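Local atomic coordinates of dienelactone hydrolase (Anabaena variabilis, PDB entry 2O2G), a protein that is probably a hydrolase of the alpha/beta-hydrolase fold, assigned to the dienelactone hydrolase family, its natural substrate not established. Residues L68-E77 / L94-L105; G146-P157 / V174-L185. All coordinates share one frame; numbering follows the deposited sequence.

Contact 1: residues L68-E77 / L94-L105; sequences LLIDLLTQEE and LASRLVGATDWL
Leu68, on the strand 66-70, sends CD2 against the isobutyl end of Leu105, 4.0 Å from its CD2, with the Trp104 ring lying obliquely beside the same methyl. Two residues on, Ile70 extends along the same side of the strand; its CG1 stands anti to the backbone N (chi1 -156°), which carries CD1 to 3.7 Å from Ala101 CB. Leu72 settles against one turn of the helix: its CB meets Leu94 CD2 and its CD2 lies 3.9 Å from Arg97 CB, next to Leu98. Arg97, bent at chi2 (-71°), runs alongside Leu72 with the opposite heading, and its NH1 donates to Leu72 O at 2.9 Å, a bond bent to 149° but in the carbonyl plane. Leu73 CD2 meets Leu94 CD2 obliquely and lies near Arg97 NH1. The polar part follows. Thr74 OG1 accepts from Glu77 N at 3.0 Å, while Thr74 N returns a bond to Glu77 OE1, coming from above the carboxylate plane. Glu77 OE1 is held a second time by Arg97, whose guanidinium lies almost coplanar with the carboxylate. NH1 reaches Glu77 OE1 at 2.9 Å and NH2 reaches OE2 at 3.0 Å, both on syn lone pairs and nearly straight, an end-on, two-pronged salt bridge. Without the guanidinium, as with an alanine here, the Glu77 carboxylate would probably lose its opposite charge and Leu72 O this donor. The two reciprocal bonds of Thr74 and Glu77 form a capping box at the start of helix 75-84, tied by Arg97 to helix 91-107, which packs on strand 66-70 as helices flank the central sheet of an alpha/beta-hydrolase fold.

Contact 2: residues G146-P157 / V174-L185; sequences GGRPDLAPSALP and VIAMNEDALEQL
Asn178 reaches out of helix 172-184 to hold the loop at Gly147 and Pro149. Its CB leads to a CG turned anti to the carbonyl carbon (chi1 -84°), and from there the amide splits its work. CG lies 3.9 Å from Pro149 CG. On one branch, ND2 donates to Gly147 O at 2.9 Å, from above that carbonyl's plane, and also to Val174 O one turn back in its own helix; both acceptors lie close to the amide plane, so the two bonds fix its rotation. On the other branch, OD1 rests 3.6 Å from Pro149 CG and accepts from a water that in turn accepts from Gly147 N, so the amide reaches both backbone polar atoms of Gly147, one of them through the water. Pro149 turns its ring across this amide at about a right angle and presses CG onto Ala181 CB at 3.4 Å, tighter than ordinary carbon contact. Arg148 folds back, bent at chi2 and chi3, so that CD lies near Val174 CG2 and the guanidinium lies obliquely beside the selenomethionine Met177, NH2 nearest its CG. Arg148 NE donates to Asp150 OD1 at 3.1 Å, within a salt bridge that stays inside the loop. Farther along, Leu156 CD1 touches Ala181 CB and, less surely because that side chain has a second conformer, the Gln184 amide, while its CD2 meets Leu185 CD2 at 3.9 Å. The loop follows strand 139-145 and precedes strand 163-168; Pro149 and Leu156 touch Leu129 of helix 123-134 as well, so it is wedged between that helix and helix 172-184, whose Asn178 also touches Leu165 and Val167 of strand 163-168 and Leu191 of strand 189-194.

Both contacts belong to one mixed eight-stranded sheet and the elements packed on it, their centres about 22 Å apart and their nearest atoms about 8 Å, without touching. They follow in series along the chain: contact 1 closes at helix 91-107 before contact 2 opens after strand 139-145. Contact 1 is built on strand 66-70, near the end of the sheet that carries 12-19, whereas contact 2 lies toward the other end, beside 163-168 and 189-194. Between them run 36-41, 115-121 and 139-145. Leu72 and Gly146 come near a probable nucleophile elbow at Ser122, and Val174 touches the possible Ser122-His199-Asp171 triad, so both contacts probably border the active-site region.

Contact 1: residues L68-E77 / L94-L105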
loop_
_atom_site.group_PDB
_atom_site.type_symbol
_atom_site.label_atom_id
_atom_site.label_comp_id
_atom_site.label_asym_id
_atom_site.label_seq_id
_atom_site.Cartn_x
_atom_site.Cartn_y
_atom_site.Cartn_z
ATOM N N LEU A 68 -1.165 8.642 3.169
ATOM C CA LEU A 68 -2.632 8.619 3.000
ATOM C C LEU A 68 -3.124 7.204 3.300
ATOM O O LEU A 68 -2.835 6.272 2.572
ATOM C CB LEU A 68 -3.069 9.037 1.608
ATOM C CG LEU A 68 -4.584 8.963 1.347
ATOM C CD1 LEU A 68 -5.347 9.841 2.359
ATOM C CD2 LEU A 68 -4.880 9.340 -0.102
ATOM N N LEU A 69 -3.774 7.064 4.452
ATOM C CA LEU A 69 -4.401 5.835 4.877
ATOM C C LEU A 69 -5.840 6.016 4.446
ATOM O O LEU A 69 -6.492 6.947 4.875
ATOM C CB LEU A 69 -4.281 5.707 6.383
ATOM C CG LEU A 69 -2.852 5.392 6.853
ATOM C CD1 LEU A 69 -2.646 5.900 8.255
ATOM C CD2 LEU A 69 -2.593 3.927 6.756
ATOM N N ILE A 70 -6.309 5.122 3.590
ATOM C CA ILE A 70 -7.643 5.200 3.008
ATOM C C ILE A 70 -8.509 3.952 3.168
ATOM O O ILE A 70 -8.008 2.844 3.290
ATOM C CB ILE A 70 -7.448 5.542 1.513
ATOM C CG1 ILE A 70 -8.680 6.212 0.943
ATOM C CG2 ILE A 70 -6.951 4.337 0.686
ATOM C CD1 ILE A 70 -8.377 6.928 -0.306
ATOM N N ASP A 71 -9.817 4.134 3.194
ATOM C CA ASP A 71 -10.720 3.021 3.134
ATOM C C ASP A 71 -10.930 2.811 1.635
ATOM O O ASP A 71 -11.368 3.723 0.926
ATOM C CB ASP A 71 -12.061 3.336 3.810
ATOM C CG ASP A 71 -11.972 3.357 5.332
ATOM O OD1 ASP A 71 -11.079 2.695 5.906
ATOM O OD2 ASP A 71 -12.828 4.018 5.934
ATOM N N LEU A 72 -10.636 1.624 1.136
ATOM C CA LEU A 72 -10.872 1.345 -0.268
ATOM C C LEU A 72 -12.342 1.154 -0.570
ATOM O O LEU A 72 -12.760 1.275 -1.735
ATOM C CB LEU A 72 -10.044 0.146 -0.728
ATOM C CG LEU A 72 -8.544 0.525 -0.774
ATOM C CD1 LEU A 72 -7.727 -0.703 -1.142
ATOM C CD2 LEU A 72 -8.248 1.635 -1.749
ATOM N N LEU A 73 -13.133 0.836 0.443
ATOM C CA LEU A 73 -14.566 0.715 0.242
ATOM C C LEU A 73 -15.270 1.885 0.922
ATOM O O LEU A 73 -14.735 2.474 1.885
ATOM C CB LEU A 73 -15.104 -0.590 0.803
ATOM C CG LEU A 73 -14.453 -1.878 0.314
ATOM C CD1 LEU A 73 -15.103 -3.066 1.006
ATOM C CD2 LEU A 73 -14.572 -2.005 -1.178
ATOM N N THR A 74 -16.465 2.217 0.431
ATOM C CA THR A 74 -17.252 3.259 1.068
ATOM C C THR A 74 -17.778 2.700 2.363
ATOM O O THR A 74 -17.800 1.493 2.589
ATOM C CB THR A 74 -18.494 3.733 0.249
ATOM O OG1 THR A 74 -19.409 2.654 0.120
ATOM C CG2 THR A 74 -18.083 4.257 -1.104
ATOM N N GLN A 75 -18.197 3.608 3.227
ATOM C CA GLN A 75 -18.801 3.254 4.492
ATOM C C GLN A 75 -20.009 2.281 4.283
ATOM O O GLN A 75 -20.173 1.266 4.975
ATOM C CB GLN A 75 -19.268 4.568 5.107
ATOM C CG GLN A 75 -20.011 4.484 6.394
ATOM C CD GLN A 75 -20.412 5.877 6.868
ATOM O OE1 GLN A 75 -19.584 6.804 6.941
ATOM N NE2 GLN A 75 -21.689 6.037 7.166
ATOM N N GLU A 76 -20.820 2.601 3.286
ATOM C CA GLU A 76 -22.009 1.811 2.933
ATOM C C GLU A 76 -21.592 0.396 2.477
ATOM O O GLU A 76 -22.094 -0.619 2.974
ATOM C CB GLU A 76 -22.823 2.554 1.851
ATOM C CG GLU A 76 -23.412 3.941 2.314
ATOM C CD GLU A 76 -22.364 5.080 2.536
ATOM O OE1 GLU A 76 -21.320 5.163 1.818
ATOM O OE2 GLU A 76 -22.611 5.910 3.444
ATOM N N GLU A 77 -20.658 0.349 1.548
ATOM C CA GLU A 77 -20.097 -0.918 1.097
ATOM C C GLU A 77 -19.517 -1.751 2.245
ATOM O O GLU A 77 -19.681 -2.952 2.265
ATOM C CB GLU A 77 -18.986 -0.647 0.099
ATOM C CG GLU A 77 -19.471 -0.316 -1.286
ATOM C CD GLU A 77 -18.374 0.211 -2.213
ATOM O OE1 GLU A 77 -17.210 0.424 -1.789
ATOM O OE2 GLU A 77 -18.686 0.406 -3.403
ATOM N N LEU A 94 -10.652 -3.155 -6.007
ATOM C CA LEU A 94 -9.758 -2.533 -5.028
ATOM C C LEU A 94 -8.684 -1.765 -5.765
ATOM O O LEU A 94 -8.334 -0.660 -5.380
ATOM C CB LEU A 94 -9.154 -3.568 -4.072
ATOM C CG LEU A 94 -10.149 -4.365 -3.214
ATOM C CD1 LEU A 94 -9.367 -5.493 -2.550
ATOM C CD2 LEU A 94 -10.868 -3.465 -2.191
ATOM N N ALA A 95 -8.178 -2.324 -6.860
ATOM C CA ALA A 95 -7.137 -1.621 -7.624
ATOM C C ALA A 95 -7.678 -0.365 -8.279
ATOM O O ALA A 95 -6.966 0.669 -8.384
ATOM C CB ALA A 95 -6.516 -2.518 -8.668
ATOM N N SER A 96 -8.927 -0.420 -8.716
ATOM C CA SER A 96 -9.499 0.755 -9.344
ATOM C C SER A 96 -9.647 1.834 -8.289
ATOM O O SER A 96 -9.490 3.000 -8.581
ATOM C CB SER A 96 -10.866 0.482 -9.985
ATOM O OG SER A 96 -11.878 0.368 -8.982
ATOM N N ARG A 97 -9.981 1.455 -7.072
ATOM C CA ARG A 97 -10.135 2.440 -5.999
ATOM C C ARG A 97 -8.818 3.083 -5.673
ATOM O O ARG A 97 -8.741 4.282 -5.469
ATOM C CB ARG A 97 -10.763 1.783 -4.749
ATOM C CG ARG A 97 -12.175 1.272 -5.004
ATOM C CD ARG A 97 -13.096 2.475 -5.136
ATOM N NE ARG A 97 -14.424 2.128 -5.532
ATOM C CZ ARG A 97 -15.337 1.614 -4.727
ATOM N NH1 ARG A 97 -15.070 1.380 -3.460
ATOM N NH2 ARG A 97 -16.520 1.328 -5.219
ATOM N N LEU A 98 -7.766 2.290 -5.673
ATOM C CA LEU A 98 -6.402 2.805 -5.428
ATOM C C LEU A 98 -5.953 3.737 -6.579
ATOM O O LEU A 98 -5.375 4.795 -6.332
ATOM C CB LEU A 98 -5.459 1.630 -5.272
ATOM C CG LEU A 98 -4.139 1.822 -4.544
ATOM C CD1 LEU A 98 -4.352 2.500 -3.183
ATOM C CD2 LEU A 98 -3.528 0.447 -4.384
ATOM N N VAL A 99 -6.271 3.361 -7.817
ATOM C CA VAL A 99 -5.970 4.205 -8.990
ATOM C C VAL A 99 -6.700 5.550 -8.803
ATOM O O VAL A 99 -6.114 6.591 -9.066
ATOM C CB VAL A 99 -6.406 3.533 -10.327
ATOM C CG1 VAL A 99 -6.386 4.497 -11.512
ATOM C CG2 VAL A 99 -5.543 2.313 -10.624
ATOM N N GLY A 100 -7.977 5.487 -8.387
ATOM C CA GLY A 100 -8.808 6.686 -8.110
ATOM C C GLY A 100 -8.191 7.586 -7.043
ATOM O O GLY A 100 -8.089 8.811 -7.238
ATOM N N ALA A 101 -7.763 6.999 -5.933
ATOM C CA ALA A 101 -7.052 7.754 -4.885
ATOM C C ALA A 101 -5.729 8.362 -5.352
ATOM O O ALA A 101 -5.332 9.440 -4.888
ATOM C CB ALA A 101 -6.814 6.885 -3.651
ATOM N N THR A 102 -5.033 7.668 -6.244
ATOM C CA THR A 102 -3.764 8.159 -6.828
ATOM C C THR A 102 -4.058 9.437 -7.649
ATOM O O THR A 102 -3.441 10.472 -7.463
ATOM C CB THR A 102 -3.081 7.039 -7.689
ATOM O OG1 THR A 102 -2.872 5.855 -6.881
ATOM C CG2 THR A 102 -1.724 7.503 -8.218
ATOM N N ASP A 103 -5.059 9.351 -8.509
ATOM C CA ASP A 103 -5.482 10.496 -9.328
ATOM C C ASP A 103 -5.903 11.690 -8.455
ATOM O O ASP A 103 -5.571 12.850 -8.765
ATOM C CB ASP A 103 -6.617 10.072 -10.266
ATOM C CG ASP A 103 -6.160 9.069 -11.329
ATOM O OD1 ASP A 103 -4.928 8.897 -11.506
ATOM O OD2 ASP A 103 -7.040 8.483 -12.024
ATOM N N TRP A 104 -6.563 11.406 -7.336
ATOM C CA TRP A 104 -6.985 12.462 -6.402
ATOM C C TRP A 104 -5.757 13.174 -5.841
ATOM O O TRP A 104 -5.702 14.419 -5.855
ATOM C CB TRP A 104 -7.809 11.879 -5.280
ATOM C CG TRP A 104 -8.362 12.881 -4.315
ATOM C CD1 TRP A 104 -9.523 13.556 -4.406
ATOM C CD2 TRP A 104 -7.780 13.227 -3.060
ATOM N NE1 TRP A 104 -9.689 14.343 -3.283
ATOM C CE2 TRP A 104 -8.639 14.130 -2.435
ATOM C CE3 TRP A 104 -6.635 12.806 -2.384
ATOM C CZ2 TRP A 104 -8.354 14.684 -1.189
ATOM C CZ3 TRP A 104 -6.352 13.347 -1.130
ATOM C CH2 TRP A 104 -7.206 14.276 -0.560
ATOM N N LEU A 105 -4.762 12.395 -5.414
ATOM C CA LEU A 105 -3.484 12.955 -4.951
ATOM C C LEU A 105 -2.800 13.763 -6.054
ATOM O O LEU A 105 -2.222 14.804 -5.793
ATOM C CB LEU A 105 -2.539 11.828 -4.532
ATOM C CG LEU A 105 -2.893 11.116 -3.241
ATOM C CD1 LEU A 105 -1.977 9.929 -3.001
ATOM C CD2 LEU A 105 -2.874 12.146 -2.115
#

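Contact 2: residues G146-P157 / V174-L185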
loop_
_atom_site.group_PDB
_atom_site.type_symbol
_atom_site.label_atom_id
_atom_site.label_comp_id
_atom_site.label_asym_id
_atom_site.label_seq_id
_atom_site.Cartn_x
_atom_site.Cartn_y
_atom_site.Cartn_z
ATOM N N GLY A 146 3.462 -9.127 2.973
ATOM C CA GLY A 146 2.777 -10.420 3.072
ATOM C C GLY A 146 1.642 -10.579 2.081
ATOM O O GLY A 146 0.581 -11.073 2.437
ATOM N N GLY A 147 1.867 -10.200 0.830
ATOM C CA GLY A 147 0.835 -10.307 -0.179
ATOM C C GLY A 147 0.865 -11.575 -1.025
ATOM O O GLY A 147 1.683 -12.465 -0.816
ATOM N N ARG A 148 -0.073 -11.641 -1.954
ATOM C CA ARG A 148 -0.134 -12.724 -2.968
ATOM C C ARG A 148 -0.096 -12.038 -4.347
ATOM O O ARG A 148 -1.083 -12.045 -5.075
ATOM C CB ARG A 148 -1.377 -13.622 -2.823
ATOM C CG ARG A 148 -1.385 -14.499 -1.577
ATOM C CD ARG A 148 -0.260 -15.550 -1.581
ATOM N NE ARG A 148 -0.281 -16.355 -2.804
ATOM C CZ ARG A 148 -1.132 -17.338 -3.037
ATOM N NH1 ARG A 148 -2.025 -17.688 -2.130
ATOM N NH2 ARG A 148 -1.083 -17.995 -4.184
ATOM N N PRO A 149 1.056 -11.416 -4.685
ATOM C CA PRO A 149 1.294 -10.749 -5.976
ATOM C C PRO A 149 1.201 -11.726 -7.134
ATOM O O PRO A 149 0.799 -11.381 -8.226
ATOM C CB PRO A 149 2.744 -10.267 -5.835
ATOM C CG PRO A 149 3.348 -11.187 -4.836
ATOM C CD PRO A 149 2.265 -11.358 -3.844
ATOM N N ASP A 150 1.585 -12.970 -6.885
ATOM C CA ASP A 150 1.529 -14.003 -7.905
ATOM C C ASP A 150 0.124 -14.148 -8.459
ATOM O O ASP A 150 -0.053 -14.668 -9.563
ATOM C CB ASP A 150 1.944 -15.338 -7.309
ATOM C CG ASP A 150 1.095 -15.698 -6.125
ATOM O OD1 ASP A 150 1.130 -14.932 -5.109
ATOM O OD2 ASP A 150 0.365 -16.709 -6.234
ATOM N N LEU A 151 -0.880 -13.697 -7.707
ATOM C CA LEU A 151 -2.264 -13.784 -8.164
ATOM C C LEU A 151 -2.725 -12.578 -8.985
ATOM O O LEU A 151 -3.919 -12.399 -9.192
ATOM C CB LEU A 151 -3.195 -14.043 -6.973
ATOM C CG LEU A 151 -2.933 -15.338 -6.179
ATOM C CD1 LEU A 151 -3.945 -15.403 -5.043
ATOM C CD2 LEU A 151 -2.996 -16.574 -7.062
ATOM N N ALA A 152 -1.779 -11.797 -9.499
ATOM C CA ALA A 152 -2.038 -10.635 -10.376
ATOM C C ALA A 152 -1.027 -10.753 -11.523
ATOM O O ALA A 152 -0.302 -9.807 -11.802
ATOM C CB ALA A 152 -1.793 -9.359 -9.614
ATOM N N PRO A 153 -0.992 -11.914 -12.201
ATOM C CA PRO A 153 0.095 -12.169 -13.140
ATOM C C PRO A 153 0.129 -11.323 -14.385
ATOM O O PRO A 153 1.207 -11.152 -14.951
ATOM C CB PRO A 153 -0.119 -13.642 -13.517
ATOM C CG PRO A 153 -1.581 -13.837 -13.407
ATOM C CD PRO A 153 -1.957 -13.040 -12.192
ATOM N N SER A 154 -1.019 -10.820 -14.838
ATOM C CA SER A 154 -1.033 -9.965 -16.041
ATOM C C SER A 154 -0.429 -8.600 -15.742
ATOM O O SER A 154 0.216 -8.000 -16.595
ATOM C CB SER A 154 -2.442 -9.834 -16.600
ATOM O OG SER A 154 -3.315 -9.369 -15.578
ATOM N N ALA A 155 -0.639 -8.105 -14.528
ATOM C CA ALA A 155 -0.065 -6.828 -14.129
ATOM C C ALA A 155 1.416 -6.876 -13.867
ATOM O O ALA A 155 2.111 -5.891 -14.124
ATOM C CB ALA A 155 -0.752 -6.309 -12.864
ATOM N N LEU A 156 1.910 -7.994 -13.329
ATOM C CA LEU A 156 3.298 -8.032 -12.850
ATOM C C LEU A 156 4.389 -7.547 -13.816
ATOM O O LEU A 156 5.146 -6.630 -13.457
ATOM C CB LEU A 156 3.663 -9.410 -12.298
ATOM C CG LEU A 156 3.009 -9.819 -10.976
ATOM C CD1 LEU A 156 3.446 -11.257 -10.654
ATOM C CD2 LEU A 156 3.324 -8.844 -9.844
ATOM N N PRO A 157 4.456 -8.117 -15.026
ATOM C CA PRO A 157 5.497 -7.633 -15.961
ATOM C C PRO A 157 5.336 -6.185 -16.493
ATOM O O PRO A 157 6.271 -5.676 -17.136
ATOM C CB PRO A 157 5.446 -8.647 -17.111
ATOM C CG PRO A 157 4.087 -9.238 -17.053
ATOM C CD PRO A 157 3.665 -9.220 -15.613
ATOM N N VAL A 174 3.126 -18.246 1.250
ATOM C CA VAL A 174 3.243 -16.937 0.654
ATOM C C VAL A 174 4.678 -16.643 0.191
ATOM O O VAL A 174 4.857 -15.866 -0.733
ATOM C CB VAL A 174 2.735 -15.833 1.662
ATOM C CG1 VAL A 174 3.000 -14.460 1.168
ATOM C CG2 VAL A 174 1.238 -15.967 1.928
ATOM N N ILE A 175 5.681 -17.251 0.818
ATOM C CA ILE A 175 7.078 -17.000 0.417
ATOM C C ILE A 175 7.315 -17.491 -1.018
ATOM O O ILE A 175 7.744 -16.735 -1.865
ATOM C CB ILE A 175 8.107 -17.663 1.365
ATOM C CG1 ILE A 175 8.000 -17.117 2.796
ATOM C CG2 ILE A 175 9.549 -17.439 0.851
ATOM C CD1 ILE A 175 8.780 -17.957 3.829
ATOM N N ALA A 176 7.001 -18.748 -1.289
ATOM C CA ALA A 176 7.214 -19.295 -2.624
ATOM C C ALA A 176 6.449 -18.513 -3.692
ATOM O O ALA A 176 6.936 -18.338 -4.807
ATOM C CB ALA A 176 6.849 -20.756 -2.671
HETATM N N MSE A 177 5.285 -17.979 -3.325
HETATM C CA MSE A 177 4.465 -17.254 -4.260
HETATM C C MSE A 177 5.038 -15.885 -4.512
HETATM O O MSE A 177 4.926 -15.394 -5.624
HETATM C CB MSE A 177 3.013 -17.232 -3.803
HETATM C CG MSE A 177 2.351 -18.608 -3.900
HETATM SE SE MSE A 177 2.489 -19.478 -5.761
HETATM C CE MSE A 177 0.788 -19.184 -6.947
ATOM N N ASN A 178 5.680 -15.285 -3.504
ATOM C CA ASN A 178 6.377 -14.013 -3.700
ATOM C C ASN A 178 7.647 -14.247 -4.555
ATOM O O ASN A 178 7.996 -13.429 -5.397
ATOM C CB ASN A 178 6.704 -13.322 -2.377
ATOM C CG ASN A 178 5.537 -12.494 -1.850
ATOM O OD1 ASN A 178 5.557 -11.270 -1.944
ATOM N ND2 ASN A 178 4.493 -13.151 -1.392
ATOM N N GLU A 179 8.331 -15.358 -4.321
ATOM C CA GLU A 179 9.498 -15.741 -5.124
ATOM C C GLU A 179 9.082 -15.881 -6.586
ATOM O O GLU A 179 9.775 -15.404 -7.470
ATOM C CB GLU A 179 10.100 -17.045 -4.613
ATOM C CG GLU A 179 10.767 -16.953 -3.209
ATOM C CD GLU A 179 11.262 -18.318 -2.729
ATOM O OE1 GLU A 179 10.764 -19.331 -3.262
ATOM O OE2 GLU A 179 12.132 -18.385 -1.827
ATOM N N ASP A 180 7.943 -16.523 -6.837
ATOM C CA ASP A 180 7.410 -16.654 -8.190
ATOM C C ASP A 180 7.110 -15.281 -8.795
ATOM O O ASP A 180 7.498 -14.998 -9.920
ATOM C CB ASP A 180 6.116 -17.492 -8.212
ATOM C CG ASP A 180 6.350 -19.000 -7.974
ATOM O OD1 ASP A 180 7.506 -19.462 -7.742
ATOM O OD2 ASP A 180 5.335 -19.733 -8.033
ATOM N N ALA A 181 6.432 -14.421 -8.042
ATOM C CA ALA A 181 6.085 -13.067 -8.505
ATOM C C ALA A 181 7.306 -12.206 -8.854
ATOM O O ALA A 181 7.283 -11.451 -9.833
ATOM C CB ALA A 181 5.248 -12.352 -7.441
ATOM N N LEU A 182 8.366 -12.344 -8.052
ATOM C CA LEU A 182 9.598 -11.584 -8.211
ATOM C C LEU A 182 10.211 -11.827 -9.563
ATOM O O LEU A 182 10.779 -10.914 -10.148
ATOM C CB LEU A 182 10.630 -11.925 -7.127
ATOM C CG LEU A 182 11.756 -10.872 -6.956
ATOM C CD1 LEU A 182 11.240 -9.629 -6.234
ATOM C CD2 LEU A 182 12.920 -11.438 -6.197
ATOM N N GLU A 183 10.109 -13.062 -10.045
ATOM C CA GLU A 183 10.611 -13.417 -11.366
ATOM C C GLU A 183 9.799 -12.791 -12.501
ATOM O O GLU A 183 10.337 -12.563 -13.591
ATOM C CB GLU A 183 10.625 -14.944 -11.547
ATOM C CG GLU A 183 11.561 -15.691 -10.598
ATOM C CD GLU A 183 13.020 -15.216 -10.671
ATOM O OE1 GLU A 183 13.730 -15.624 -11.619
ATOM O OE2 GLU A 183 13.460 -14.456 -9.758
ATOM N N GLN A 184 8.518 -12.527 -12.256
ATOM C CA GLN A 184 7.648 -11.948 -13.262
ATOM C C GLN A 184 7.850 -10.426 -13.359
ATOM O O GLN A 184 7.570 -9.828 -14.410
ATOM C CB GLN A 184 6.189 -12.315 -12.960
ATOM C CG GLN A 184 5.933 -13.831 -12.793
ATOM C CD GLN A 184 4.506 -14.174 -12.379
ATOM O OE1 GLN A 184 3.535 -13.844 -13.077
ATOM N NE2 GLN A 184 4.370 -14.847 -11.236
ATOM N N LEU A 185 8.327 -9.803 -12.272
ATOM C CA LEU A 185 8.619 -8.375 -12.281
ATOM C C LEU A 185 9.826 -8.126 -13.203
ATOM O O LEU A 185 10.762 -8.934 -13.251
ATOM C CB LEU A 185 8.893 -7.837 -10.863
ATOM C CG LEU A 185 7.709 -7.882 -9.902
ATOM C CD1 LEU A 185 8.121 -7.665 -8.447
ATOM C CD2 LEU A 185 6.667 -6.864 -10.348
HETATM O O HOH W 1 4.438 -9.439 -0.394
#